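Flavin-dependent monooxygenase, oxygenase subunit HsaA (Rhodococcus sp., PDB 2RFQ) hydroxylates the phenolic ring of the steroid catabolite 3-HSA at its 4-position, using reduced FMN and oxygen, during cholesterol breakdown. Local coordinates at residues 90-95 with 150-155; 233-238 with 320-325; 241-246 with 295-300; 377-382 with 389-394. All coordinates share one frame; numbering follows the deposited sequence.

Interaction 1: residues 90-95 with 150-155; sequences GVHNWH and WAVLGG
Val152, on strand 150-159, pushes its CG2 methyl toward two histidines, His92 and His95, one helical turn apart near the end of helix 80-96. The contact is a helix laid against the central beta sheet, as in the acyl-CoA dehydrogenase fold, where a helical N-terminal domain packs on a beta domain. His95 can be followed outward. Its CB is 5.5 Å from Val152 CG2 and its CG still 5.2 Å, too far to touch. With CG turned anti to the backbone N (chi1 -169°), the ring reaches out from the helix toward the sheet; only ND1 comes close, 4.2 Å from Val152 CG2, while CE1, next round the ring, is already receding at 4.7 Å. CD2 and NE2 lie farther off, and Trp233, Phe99 and Tyr120 meet the ring. ND1 also hydrogen-bonds the OH of Tyr120, a probable FMN-binding residue, so the valine methyl lies beside an atom already bonded. His92 approaches the same methyl with a carbon, CD2, at 4.4 Å, and gives its ND1 to Ile116 O on the neighbouring strand. A beta-branched, purely apolar valine suits this place: it lies loosely against both imidazoles without competing for their polar partners, and its backbone bonds Ser117 and Ser119 of strand 116-119. Val152 CG2 faces both His92 CD2 and His95 ND1, two atoms 5.4 Å apart.

Interaction 2: residues 233-238 with 320-325; sequences WGTIHP and LRARRD
With CG beside the backbone N (chi1 -80°), Arg323 bends twice, at chi2 and chi3, which curls its chain back across the neighbouring helix and sets CD 3.4 Å from Gly234 O. CG follows at 3.7 Å from the same Gly234 oxygen. Four residues on, Pro238 has no N-H to offer, so this carbonyl lacks its usual helical donor and the helix is kinked there, which may be why the methylenes of the arginine can lie against it. Arg323 also passes the proline ring at about a right angle, its CD lying 4.1 Å from Pro238 CG and its NH1 as far from Pro238 CB. On the other flank Thr235 OG1 meets Ala322 CB at 3.4 Å, while hydrogen-bonding Glu304 of helix 277-309. The small residues Gly234 and Ala322 are consistent with segment axes that run nearly parallel (22°) and 9.4 Å apart. They belong to helices 233-266 and 316-344 of the C-terminal helical bundle of the acyl-CoA dehydrogenase fold. The tip of Arg323 goes further, with NE bonded to Met393 O and NH1 to Ala370 O and Gln326 OE1. A leucine in its place would probably leave Met393 O, Ala370 O and Gln326 OE1 without these donors, and the C-terminal tail less firmly held at Met393. No hydrogen bond joins the two segments, so the apolar part of the arginine does the packing here while its polar end is spent on oxygens beyond.

Interaction 3: residues 241-246 with 295-300; sequences ISAPIV and RQLSGN
Ser242 OG is gripped by two side chains of helix 316-344, Thr330 OG1 and Gln326 NE2, which leaves the CB of this serine to face Leu297. Turned beside its own backbone N (chi1 -64°), the hydroxyl is directed to that third helix. Ser242 CB lies 3.9 Å from Leu297 CD1 and 4.1 Å from Leu297 CD2. Leucine carries the whole contact on its side: with CG anti to the backbone N (chi1 -168°), its two methyls fork over the opposing helix. CD2 takes the broader part, reaching the backbone at 3.8 Å from Ala243 N and the side chain at 4.1 Å from Ala243 CB. The small alanine probably lets a methyl come down onto the main chain. Helices 233-266 and 277-309 are long, roughly antiparallel members of the C-terminal helical domain of an acyl-CoA dehydrogenase fold; the segment axes here run at 144° to one another and 10.8 Å apart. One turn along, Val246 CG2 closes on Leu297 CD2 from 4.3 Å, a looser apolar touch. Next to the leucine, Gln296 points to a different neighbour: its NE2 hydrogen-bonds Asp291 OD2 and Ser288 O of the second subunit.

Interaction 4: residues 377-382 with 389-394; sequences YVMYGT and ITDTMV
The C-terminal tail folds back over helix 373-384, and its return is built round the selenomethionine Met379, which meets Ile389, Asp391, Met393 and Val394. Extended as far as SE and bent only at its last torsion (chi3 57°), this long side chain crosses the tail, with SE, selenium standing in for the native sulfur, 3.6 Å from Val394 CB and CE 3.6 Å from Met393 O. Nearer the helix, Met379 CG meets Ile389 CG2 at 3.8 Å, and the two side chains cross at about a right angle. Ile389 CD1 rests on Met379 O, 3.5 Å away, while its CG1 slides alongside Thr382 CG2 at 3.7 Å. With a glycine in place of Ile389, Met379 CG and Thr382 CG2 would probably lose their cover, opening a gap beneath the tail at this point. The turn holds its own shape: Asp391 OD1 accepts from Met393 N (2.9 Å, 168°), an Asx turn, and also pairs with Arg375. Thr382 OG1 bonds Val378 O within the helix and Lys280 of the second subunit, so its methyl is the part offered to Ile389. The long, flexible Met379 supplies the apolar fit, and charge acts at the margins, where the terminal carboxylate of Val394 meets Arg319.

Interactions 1, 2 and 3 are buried, whereas interaction 4, whose centre lies about 21 Å from the centre of the chain, toward the outside, is only partly covered. Interactions 2 and 3 share helix 233-266, pairing it with successive helices of the bundle, nearly parallel in one and closer to antiparallel in the other. Interaction 1 is the one helix-to-sheet contact; it joins interaction 2 through Trp94 CZ3 and Trp233 CE3, 3.3 Å apart. Leu320 CD2 packs on Met379 CG, 3.6 Å away, and so joins interaction 2 to 4. None has a hydrogen bond across its segments: polar groups turn to third partners, and around 2, 3 and 4 these include the second subunit.

Interaction 1: residues 90-95 with 150-155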
loop_
_atom_site.group_PDB
_atom_site.type_symbol
_atom_site.label_atom_id
_atom_site.label_comp_id
_atom_site.label_asym_id
_atom_site.label_seq_id
_atom_site.Cartn_x
_atom_site.Cartn_y
_atom_site.Cartn_z
ATOM N N GLY A 90 -13.773 11.674 29.733
ATOM C CA GLY A 90 -12.724 11.524 30.734
ATOM C C GLY A 90 -11.682 12.632 30.623
ATOM O O GLY A 90 -11.198 13.143 31.633
ATOM N N VAL A 91 -11.323 13.007 29.394
ATOM C CA VAL A 91 -10.274 14.015 29.220
ATOM C C VAL A 91 -10.757 15.409 29.634
ATOM O O VAL A 91 -9.955 16.281 29.963
ATOM C CB VAL A 91 -9.672 14.004 27.797
ATOM C CG1 VAL A 91 -10.405 14.989 26.875
ATOM C CG2 VAL A 91 -8.175 14.356 27.873
ATOM N N HIS A 92 -12.079 15.624 29.632
ATOM C CA HIS A 92 -12.594 16.925 30.059
ATOM C C HIS A 92 -12.291 17.195 31.521
ATOM O O HIS A 92 -12.247 18.343 31.929
ATOM C CB HIS A 92 -14.086 17.038 29.788
ATOM C CG HIS A 92 -14.417 16.881 28.348
ATOM N ND1 HIS A 92 -15.605 16.330 27.916
ATOM C CD2 HIS A 92 -13.686 17.131 27.235
ATOM C CE1 HIS A 92 -15.607 16.287 26.594
ATOM N NE2 HIS A 92 -14.454 16.761 26.161
ATOM N N ASN A 93 -12.074 16.140 32.302
ATOM C CA ASN A 93 -11.731 16.312 33.731
ATOM C C ASN A 93 -10.297 16.791 33.903
ATOM O O ASN A 93 -9.970 17.466 34.881
ATOM C CB ASN A 93 -12.040 15.037 34.529
ATOM C CG ASN A 93 -13.550 14.785 34.642
ATOM O OD1 ASN A 93 -14.358 15.644 34.269
ATOM N ND2 ASN A 93 -13.933 13.603 35.118
ATOM N N TRP A 94 -9.471 16.459 32.922
ATOM C CA TRP A 94 -8.132 17.014 32.799
ATOM C C TRP A 94 -8.239 18.497 32.382
ATOM O O TRP A 94 -7.604 19.377 32.968
ATOM C CB TRP A 94 -7.327 16.203 31.754
ATOM C CG TRP A 94 -5.915 16.702 31.503
ATOM C CD1 TRP A 94 -4.763 16.254 32.104
ATOM C CD2 TRP A 94 -5.513 17.733 30.582
ATOM N NE1 TRP A 94 -3.667 16.966 31.632
ATOM C CE2 TRP A 94 -4.101 17.861 30.686
ATOM C CE3 TRP A 94 -6.203 18.546 29.672
ATOM C CZ2 TRP A 94 -3.375 18.770 29.929
ATOM C CZ3 TRP A 94 -5.454 19.486 28.910
ATOM C CH2 TRP A 94 -4.070 19.578 29.056
ATOM N N HIS A 95 -9.038 18.768 31.359
ATOM C CA HIS A 95 -9.181 20.146 30.858
ATOM C C HIS A 95 -9.713 21.076 31.954
ATOM O O HIS A 95 -9.185 22.182 32.150
ATOM C CB HIS A 95 -10.111 20.176 29.627
ATOM C CG HIS A 95 -10.100 21.487 28.888
ATOM N ND1 HIS A 95 -10.958 21.746 27.843
ATOM C CD2 HIS A 95 -9.332 22.599 29.032
ATOM C CE1 HIS A 95 -10.729 22.963 27.371
ATOM N NE2 HIS A 95 -9.735 23.497 28.063
ATOM N N TRP A 150 -22.553 19.864 32.097
ATOM C CA TRP A 150 -21.836 21.056 31.633
ATOM C C TRP A 150 -21.217 20.738 30.288
ATOM O O TRP A 150 -21.003 19.565 29.958
ATOM C CB TRP A 150 -20.655 21.379 32.549
ATOM C CG TRP A 150 -21.056 21.859 33.927
ATOM C CD1 TRP A 150 -21.475 21.071 34.967
ATOM C CD2 TRP A 150 -21.055 23.211 34.420
ATOM N NE1 TRP A 150 -21.741 21.845 36.066
ATOM C CE2 TRP A 150 -21.493 23.161 35.763
ATOM C CE3 TRP A 150 -20.723 24.461 33.855
ATOM C CZ2 TRP A 150 -21.618 24.315 36.566
ATOM C CZ3 TRP A 150 -20.844 25.622 34.657
ATOM C CH2 TRP A 150 -21.292 25.523 35.999
ATOM N N ALA A 151 -20.901 21.779 29.523
ATOM C CA ALA A 151 -20.139 21.594 28.278
ATOM C C ALA A 151 -19.019 22.595 28.217
ATOM O O ALA A 151 -19.153 23.711 28.731
ATOM C CB ALA A 151 -21.038 21.751 27.058
ATOM N N VAL A 152 -17.899 22.187 27.618
ATOM C CA VAL A 152 -16.860 23.147 27.249
ATOM C C VAL A 152 -16.842 23.259 25.733
ATOM O O VAL A 152 -16.771 22.254 24.996
ATOM C CB VAL A 152 -15.470 22.784 27.815
ATOM C CG1 VAL A 152 -15.434 23.032 29.319
ATOM C CG2 VAL A 152 -15.089 21.332 27.485
ATOM N N LEU A 153 -16.988 24.499 25.278
ATOM C CA LEU A 153 -17.320 24.781 23.894
ATOM C C LEU A 153 -16.282 25.709 23.302
ATOM O O LEU A 153 -16.053 26.797 23.833
ATOM C CB LEU A 153 -18.730 25.398 23.823
ATOM C CG LEU A 153 -19.839 24.483 24.392
ATOM C CD1 LEU A 153 -21.160 25.233 24.470
ATOM C CD2 LEU A 153 -19.972 23.232 23.558
ATOM N N GLY A 154 -15.629 25.256 22.226
ATOM C CA GLY A 154 -14.498 26.003 21.643
ATOM C C GLY A 154 -14.965 27.092 20.689
ATOM O O GLY A 154 -15.868 26.894 19.870
ATOM N N GLY A 155 -14.362 28.269 20.785
ATOM C CA GLY A 155 -14.706 29.304 19.830
ATOM C C GLY A 155 -13.889 30.553 20.032
ATOM O O GLY A 155 -13.163 30.667 21.031
#

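Interaction 2: residues 233-238 with 320-325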
loop_
_atom_site.group_PDB
_atom_site.type_symbol
_atom_site.label_atom_id
_atom_site.label_comp_id
_atom_site.label_asym_id
_atom_site.label_seq_id
_atom_site.Cartn_x
_atom_site.Cartn_y
_atom_site.Cartn_z
ATOM N N TRP A 233 -1.684 20.170 25.251
ATOM C CA TRP A 233 -2.985 19.855 24.649
ATOM C C TRP A 233 -2.836 19.162 23.296
ATOM O O TRP A 233 -3.643 18.277 22.968
ATOM C CB TRP A 233 -3.798 21.146 24.481
ATOM C CG TRP A 233 -5.223 20.967 23.972
ATOM C CD1 TRP A 233 -5.736 21.484 22.819
ATOM C CD2 TRP A 233 -6.319 20.286 24.624
ATOM N NE1 TRP A 233 -7.065 21.156 22.698
ATOM C CE2 TRP A 233 -7.453 20.430 23.790
ATOM C CE3 TRP A 233 -6.450 19.571 25.817
ATOM C CZ2 TRP A 233 -8.706 19.897 24.117
ATOM C CZ3 TRP A 233 -7.705 19.010 26.139
ATOM C CH2 TRP A 233 -8.816 19.189 25.289
ATOM N N GLY A 234 -1.833 19.572 22.516
ATOM C CA GLY A 234 -1.619 19.005 21.179
ATOM C C GLY A 234 -1.303 17.513 21.189
ATOM O O GLY A 234 -1.445 16.836 20.166
ATOM N N THR A 235 -0.798 17.013 22.330
ATOM C CA THR A 235 -0.716 15.571 22.555
ATOM C C THR A 235 -1.957 14.977 23.258
ATOM O O THR A 235 -2.491 13.955 22.840
ATOM C CB THR A 235 0.562 15.205 23.340
ATOM O OG1 THR A 235 1.701 15.532 22.535
ATOM C CG2 THR A 235 0.599 13.701 23.652
ATOM N N ILE A 236 -2.388 15.611 24.337
ATOM C CA ILE A 236 -3.471 15.060 25.164
ATOM C C ILE A 236 -4.778 14.857 24.407
ATOM O O ILE A 236 -5.414 13.780 24.512
ATOM C CB ILE A 236 -3.698 16.003 26.379
ATOM C CG1 ILE A 236 -2.473 15.909 27.319
ATOM C CG2 ILE A 236 -5.040 15.704 27.093
ATOM C CD1 ILE A 236 -2.418 14.594 28.183
ATOM N N HIS A 237 -5.210 15.888 23.680
ATOM C CA HIS A 237 -6.542 15.785 23.041
ATOM C C HIS A 237 -6.481 14.853 21.827
ATOM O O HIS A 237 -7.261 13.892 21.752
ATOM C CB HIS A 237 -7.110 17.165 22.743
ATOM C CG HIS A 237 -8.388 17.142 21.965
ATOM N ND1 HIS A 237 -9.496 16.428 22.371
ATOM C CD2 HIS A 237 -8.723 17.735 20.795
ATOM C CE1 HIS A 237 -10.466 16.588 21.484
ATOM N NE2 HIS A 237 -10.019 17.371 20.518
ATOM N N PRO A 238 -5.534 15.085 20.898
ATOM C CA PRO A 238 -5.495 14.115 19.789
ATOM C C PRO A 238 -5.265 12.645 20.215
ATOM O O PRO A 238 -5.827 11.727 19.606
ATOM C CB PRO A 238 -4.355 14.637 18.900
ATOM C CG PRO A 238 -4.385 16.134 19.153
ATOM C CD PRO A 238 -4.587 16.193 20.673
ATOM N N LEU A 320 6.104 17.345 18.128
ATOM C CA LEU A 320 5.931 17.068 16.692
ATOM C C LEU A 320 5.901 15.570 16.402
ATOM O O LEU A 320 5.043 15.082 15.627
ATOM C CB LEU A 320 7.051 17.731 15.864
ATOM C CG LEU A 320 6.969 19.256 15.799
ATOM C CD1 LEU A 320 8.296 19.839 15.267
ATOM C CD2 LEU A 320 5.804 19.716 14.930
ATOM N N ARG A 321 6.824 14.823 17.026
ATOM C CA ARG A 321 6.813 13.355 16.873
ATOM C C ARG A 321 5.501 12.743 17.381
ATOM O O ARG A 321 4.969 11.799 16.780
ATOM C CB ARG A 321 8.000 12.679 17.582
ATOM C CG ARG A 321 9.282 12.830 16.787
ATOM C CD ARG A 321 10.384 11.947 17.340
ATOM N NE ARG A 321 10.934 12.515 18.558
ATOM C CZ ARG A 321 10.878 11.977 19.764
ATOM N NH1 ARG A 321 10.280 10.799 19.962
ATOM N NH2 ARG A 321 11.451 12.623 20.779
ATOM N N ALA A 322 4.991 13.282 18.485
ATOM C CA ALA A 322 3.748 12.805 19.072
ATOM C C ALA A 322 2.615 12.929 18.070
ATOM O O ALA A 322 1.896 11.977 17.820
ATOM C CB ALA A 322 3.434 13.557 20.378
ATOM N N ARG A 323 2.484 14.114 17.463
ATOM C CA ARG A 323 1.432 14.304 16.452
ATOM C C ARG A 323 1.599 13.396 15.227
ATOM O O ARG A 323 0.629 12.797 14.740
ATOM C CB ARG A 323 1.356 15.772 16.061
ATOM C CG ARG A 323 0.573 16.601 17.077
ATOM C CD ARG A 323 -0.926 16.384 16.881
ATOM N NE ARG A 323 -1.396 17.094 15.669
ATOM C CZ ARG A 323 -2.384 16.683 14.873
ATOM N NH1 ARG A 323 -3.043 15.535 15.114
ATOM N NH2 ARG A 323 -2.724 17.444 13.837
ATOM N N ARG A 324 2.841 13.297 14.750
ATOM C CA ARG A 324 3.180 12.404 13.626
ATOM C C ARG A 324 2.690 10.979 13.878
ATOM O O ARG A 324 2.000 10.398 13.060
ATOM C CB ARG A 324 4.695 12.414 13.405
ATOM C CG ARG A 324 5.173 11.394 12.357
ATOM C CD ARG A 324 6.700 11.152 12.445
ATOM N NE ARG A 324 7.009 10.370 13.630
ATOM C CZ ARG A 324 8.229 10.206 14.145
ATOM N NH1 ARG A 324 9.314 10.784 13.582
ATOM N NH2 ARG A 324 8.376 9.435 15.219
ATOM N N ASP A 325 3.056 10.421 15.031
ATOM C CA ASP A 325 2.753 9.028 15.330
ATOM C C ASP A 325 1.305 8.820 15.723
ATOM O O ASP A 325 0.776 7.715 15.584
ATOM C CB ASP A 325 3.683 8.543 16.449
ATOM C CG ASP A 325 5.157 8.468 16.007
ATOM O OD1 ASP A 325 5.437 8.401 14.781
ATOM O OD2 ASP A 325 6.019 8.476 16.906
#

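Interaction 3: residues 241-246 with 295-300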
loop_
_atom_site.group_PDB
_atom_site.type_symbol
_atom_site.label_atom_id
_atom_site.label_comp_id
_atom_site.label_asym_id
_atom_site.label_seq_id
_atom_site.Cartn_x
_atom_site.Cartn_y
_atom_site.Cartn_z
ATOM N N ILE A 241 -8.407 10.973 21.002
ATOM C CA ILE A 241 -9.111 10.611 19.792
ATOM C C ILE A 241 -8.539 9.343 19.148
ATOM O O ILE A 241 -9.294 8.521 18.613
ATOM C CB ILE A 241 -9.078 11.832 18.798
ATOM C CG1 ILE A 241 -9.776 13.036 19.431
ATOM C CG2 ILE A 241 -9.551 11.437 17.375
ATOM C CD1 ILE A 241 -11.215 12.740 19.961
ATOM N N SER A 242 -7.226 9.171 19.186
ATOM C CA SER A 242 -6.639 7.963 18.588
ATOM C C SER A 242 -6.760 6.738 19.497
ATOM O O SER A 242 -6.964 5.624 19.010
ATOM C CB SER A 242 -5.151 8.174 18.218
ATOM O OG SER A 242 -5.038 9.172 17.214
ATOM N N ALA A 243 -6.593 6.932 20.807
ATOM C CA ALA A 243 -6.590 5.773 21.735
ATOM C C ALA A 243 -7.823 4.865 21.603
ATOM O O ALA A 243 -7.670 3.637 21.552
ATOM C CB ALA A 243 -6.382 6.237 23.190
ATOM N N PRO A 244 -9.043 5.437 21.530
ATOM C CA PRO A 244 -10.215 4.549 21.374
ATOM C C PRO A 244 -10.216 3.821 20.027
ATOM O O PRO A 244 -10.644 2.693 19.955
ATOM C CB PRO A 244 -11.425 5.485 21.542
ATOM C CG PRO A 244 -10.897 6.880 21.312
ATOM C CD PRO A 244 -9.426 6.865 21.623
ATOM N N ILE A 245 -9.691 4.453 18.978
ATOM C CA ILE A 245 -9.643 3.779 17.676
ATOM C C ILE A 245 -8.655 2.618 17.724
ATOM O O ILE A 245 -8.947 1.522 17.225
ATOM C CB ILE A 245 -9.362 4.760 16.550
ATOM C CG1 ILE A 245 -10.485 5.814 16.510
ATOM C CG2 ILE A 245 -9.257 4.020 15.223
ATOM C CD1 ILE A 245 -10.191 7.017 15.549
ATOM N N VAL A 246 -7.482 2.854 18.325
ATOM C CA VAL A 246 -6.554 1.753 18.606
ATOM C C VAL A 246 -7.254 0.623 19.409
ATOM O O VAL A 246 -7.158 -0.553 19.057
ATOM C CB VAL A 246 -5.264 2.252 19.294
ATOM C CG1 VAL A 246 -4.362 1.067 19.675
ATOM C CG2 VAL A 246 -4.537 3.210 18.333
ATOM N N ARG A 295 2.408 1.151 20.717
ATOM C CA ARG A 295 3.766 1.451 21.215
ATOM C C ARG A 295 4.119 2.905 20.999
ATOM O O ARG A 295 4.626 3.553 21.905
ATOM C CB ARG A 295 4.794 0.569 20.535
ATOM C CG ARG A 295 4.848 -0.847 21.107
ATOM C CD ARG A 295 5.995 -1.587 20.452
ATOM N NE ARG A 295 5.996 -3.021 20.764
ATOM C CZ ARG A 295 6.581 -3.543 21.845
ATOM N NH1 ARG A 295 7.242 -2.773 22.714
ATOM N NH2 ARG A 295 6.511 -4.849 22.070
ATOM N N GLN A 296 3.820 3.427 19.808
ATOM C CA GLN A 296 4.129 4.852 19.551
ATOM C C GLN A 296 3.191 5.797 20.297
ATOM O O GLN A 296 3.636 6.792 20.906
ATOM C CB GLN A 296 4.080 5.133 18.053
ATOM C CG GLN A 296 5.158 4.339 17.325
ATOM C CD GLN A 296 5.302 4.736 15.877
ATOM O OE1 GLN A 296 4.329 4.698 15.106
ATOM N NE2 GLN A 296 6.531 5.134 15.491
ATOM N N LEU A 297 1.893 5.498 20.257
ATOM C CA LEU A 297 0.921 6.384 20.887
ATOM C C LEU A 297 1.152 6.501 22.389
ATOM O O LEU A 297 1.206 7.602 22.932
ATOM C CB LEU A 297 -0.508 5.894 20.598
ATOM C CG LEU A 297 -1.601 6.896 20.967
ATOM C CD1 LEU A 297 -1.659 8.058 19.940
ATOM C CD2 LEU A 297 -2.912 6.169 20.990
ATOM N N SER A 298 1.301 5.359 23.054
ATOM C CA SER A 298 1.586 5.366 24.478
ATOM C C SER A 298 3.033 5.810 24.774
ATOM O O SER A 298 3.296 6.509 25.779
ATOM C CB SER A 298 1.257 4.001 25.073
ATOM O OG SER A 298 2.150 2.994 24.645
ATOM N N GLY A 299 3.965 5.441 23.884
ATOM C CA GLY A 299 5.396 5.789 24.035
ATOM C C GLY A 299 5.664 7.281 24.069
ATOM O O GLY A 299 6.421 7.773 24.932
ATOM N N ASN A 300 5.090 8.008 23.114
ATOM C CA ASN A 300 5.292 9.447 23.081
ATOM C C ASN A 300 4.682 10.114 24.320
ATOM O O ASN A 300 5.269 11.024 24.884
ATOM C CB ASN A 300 4.712 10.039 21.792
ATOM C CG ASN A 300 5.485 9.632 20.561
ATOM O OD1 ASN A 300 4.876 9.342 19.498
ATOM N ND2 ASN A 300 6.811 9.638 20.651
#

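Interaction 4: residues 377-382 with 389-394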
loop_
_atom_site.group_PDB
_atom_site.type_symbol
_atom_site.label_atom_id
_atom_site.label_comp_id
_atom_site.label_asym_id
_atom_site.label_seq_id
_atom_site.Cartn_x
_atom_site.Cartn_y
_atom_site.Cartn_z
ATOM N N TYR A 377 1.530 15.404 9.389
ATOM C CA TYR A 377 2.728 14.998 8.631
ATOM C C TYR A 377 3.436 16.195 8.019
ATOM O O TYR A 377 4.671 16.309 8.106
ATOM C CB TYR A 377 2.383 14.009 7.516
ATOM C CG TYR A 377 1.868 12.662 7.962
ATOM C CD1 TYR A 377 2.144 12.154 9.241
ATOM C CD2 TYR A 377 1.132 11.885 7.084
ATOM C CE1 TYR A 377 1.662 10.877 9.649
ATOM C CE2 TYR A 377 0.660 10.600 7.458
ATOM C CZ TYR A 377 0.916 10.118 8.746
ATOM O OH TYR A 377 0.444 8.871 9.145
ATOM N N VAL A 378 2.656 17.097 7.430
ATOM C CA VAL A 378 3.247 18.300 6.836
ATOM C C VAL A 378 3.932 19.109 7.927
ATOM O O VAL A 378 5.060 19.579 7.740
ATOM C CB VAL A 378 2.184 19.121 6.078
ATOM C CG1 VAL A 378 2.713 20.501 5.686
ATOM C CG2 VAL A 378 1.728 18.335 4.840
HETATM N N MSE A 379 3.270 19.255 9.066
HETATM C CA MSE A 379 3.853 20.028 10.168
HETATM C C MSE A 379 5.170 19.409 10.648
HETATM O O MSE A 379 6.163 20.110 10.868
HETATM C CB MSE A 379 2.878 20.098 11.343
HETATM C CG MSE A 379 3.444 20.923 12.465
HETATM SE SE MSE A 379 2.215 20.995 13.973
HETATM C CE MSE A 379 2.051 19.089 14.297
ATOM N N TYR A 380 5.162 18.094 10.815
ATOM C CA TYR A 380 6.369 17.379 11.232
ATOM C C TYR A 380 7.503 17.635 10.232
ATOM O O TYR A 380 8.635 17.967 10.624
ATOM C CB TYR A 380 6.097 15.875 11.340
ATOM C CG TYR A 380 7.369 15.113 11.612
ATOM C CD1 TYR A 380 7.863 14.992 12.916
ATOM C CD2 TYR A 380 8.102 14.551 10.565
ATOM C CE1 TYR A 380 9.040 14.307 13.158
ATOM C CE2 TYR A 380 9.281 13.895 10.800
ATOM C CZ TYR A 380 9.740 13.759 12.087
ATOM O OH TYR A 380 10.927 13.080 12.302
ATOM N N GLY A 381 7.205 17.458 8.944
ATOM C CA GLY A 381 8.215 17.719 7.892
ATOM C C GLY A 381 8.737 19.146 7.874
ATOM O O GLY A 381 9.928 19.389 7.638
ATOM N N THR A 382 7.835 20.103 8.121
ATOM C CA THR A 382 8.207 21.502 8.239
ATOM C C THR A 382 9.237 21.666 9.353
ATOM O O THR A 382 10.264 22.325 9.173
ATOM C CB THR A 382 6.953 22.377 8.475
ATOM O OG1 THR A 382 6.058 22.212 7.353
ATOM C CG2 THR A 382 7.330 23.871 8.586
ATOM N N ILE A 389 6.559 27.048 11.916
ATOM C CA ILE A 389 5.287 26.349 12.085
ATOM C C ILE A 389 4.297 27.267 12.784
ATOM O O ILE A 389 4.619 27.814 13.836
ATOM C CB ILE A 389 5.485 25.075 12.929
ATOM C CG1 ILE A 389 6.236 24.027 12.097
ATOM C CG2 ILE A 389 4.133 24.541 13.458
ATOM C CD1 ILE A 389 6.843 22.914 12.884
ATOM N N THR A 390 3.107 27.434 12.210
ATOM C CA THR A 390 2.056 28.256 12.840
ATOM C C THR A 390 0.843 27.446 13.308
ATOM O O THR A 390 0.007 27.953 14.061
ATOM C CB THR A 390 1.544 29.361 11.902
ATOM O OG1 THR A 390 1.028 28.775 10.710
ATOM C CG2 THR A 390 2.666 30.353 11.534
ATOM N N ASP A 391 0.749 26.197 12.863
ATOM C CA ASP A 391 -0.351 25.326 13.278
ATOM C C ASP A 391 -0.246 25.159 14.802
ATOM O O ASP A 391 0.854 24.897 15.350
ATOM C CB ASP A 391 -0.218 23.990 12.545
ATOM C CG ASP A 391 -1.392 23.045 12.771
ATOM O OD1 ASP A 391 -2.181 23.223 13.723
ATOM O OD2 ASP A 391 -1.480 22.095 11.974
ATOM N N THR A 392 -1.369 25.325 15.493
ATOM C CA THR A 392 -1.370 25.246 16.953
ATOM C C THR A 392 -1.734 23.845 17.494
ATOM O O THR A 392 -1.699 23.625 18.711
ATOM C CB THR A 392 -2.338 26.264 17.571
ATOM O OG1 THR A 392 -3.674 25.906 17.229
ATOM C CG2 THR A 392 -2.060 27.680 17.040
HETATM N N MSE A 393 -2.069 22.916 16.595
HETATM C CA MSE A 393 -2.485 21.567 17.012
HETATM C C MSE A 393 -1.197 20.730 17.175
HETATM O O MSE A 393 -0.837 19.885 16.344
HETATM C CB MSE A 393 -3.507 20.954 16.042
HETATM C CG MSE A 393 -4.072 19.625 16.544
HETATM SE SE MSE A 393 -5.414 18.952 15.274
HETATM C CE MSE A 393 -6.970 20.034 15.821
ATOM N N VAL A 394 -0.498 21.023 18.260
ATOM C CA VAL A 394 0.807 20.413 18.546
ATOM C C VAL A 394 1.212 20.765 19.974
ATOM O O VAL A 394 1.919 19.998 20.628
ATOM C CB VAL A 394 1.901 20.926 17.567
ATOM C CG1 VAL A 394 2.051 22.459 17.676
ATOM C CG2 VAL A 394 3.271 20.218 17.832
ATOM O OXT VAL A 394 0.814 21.843 20.458
#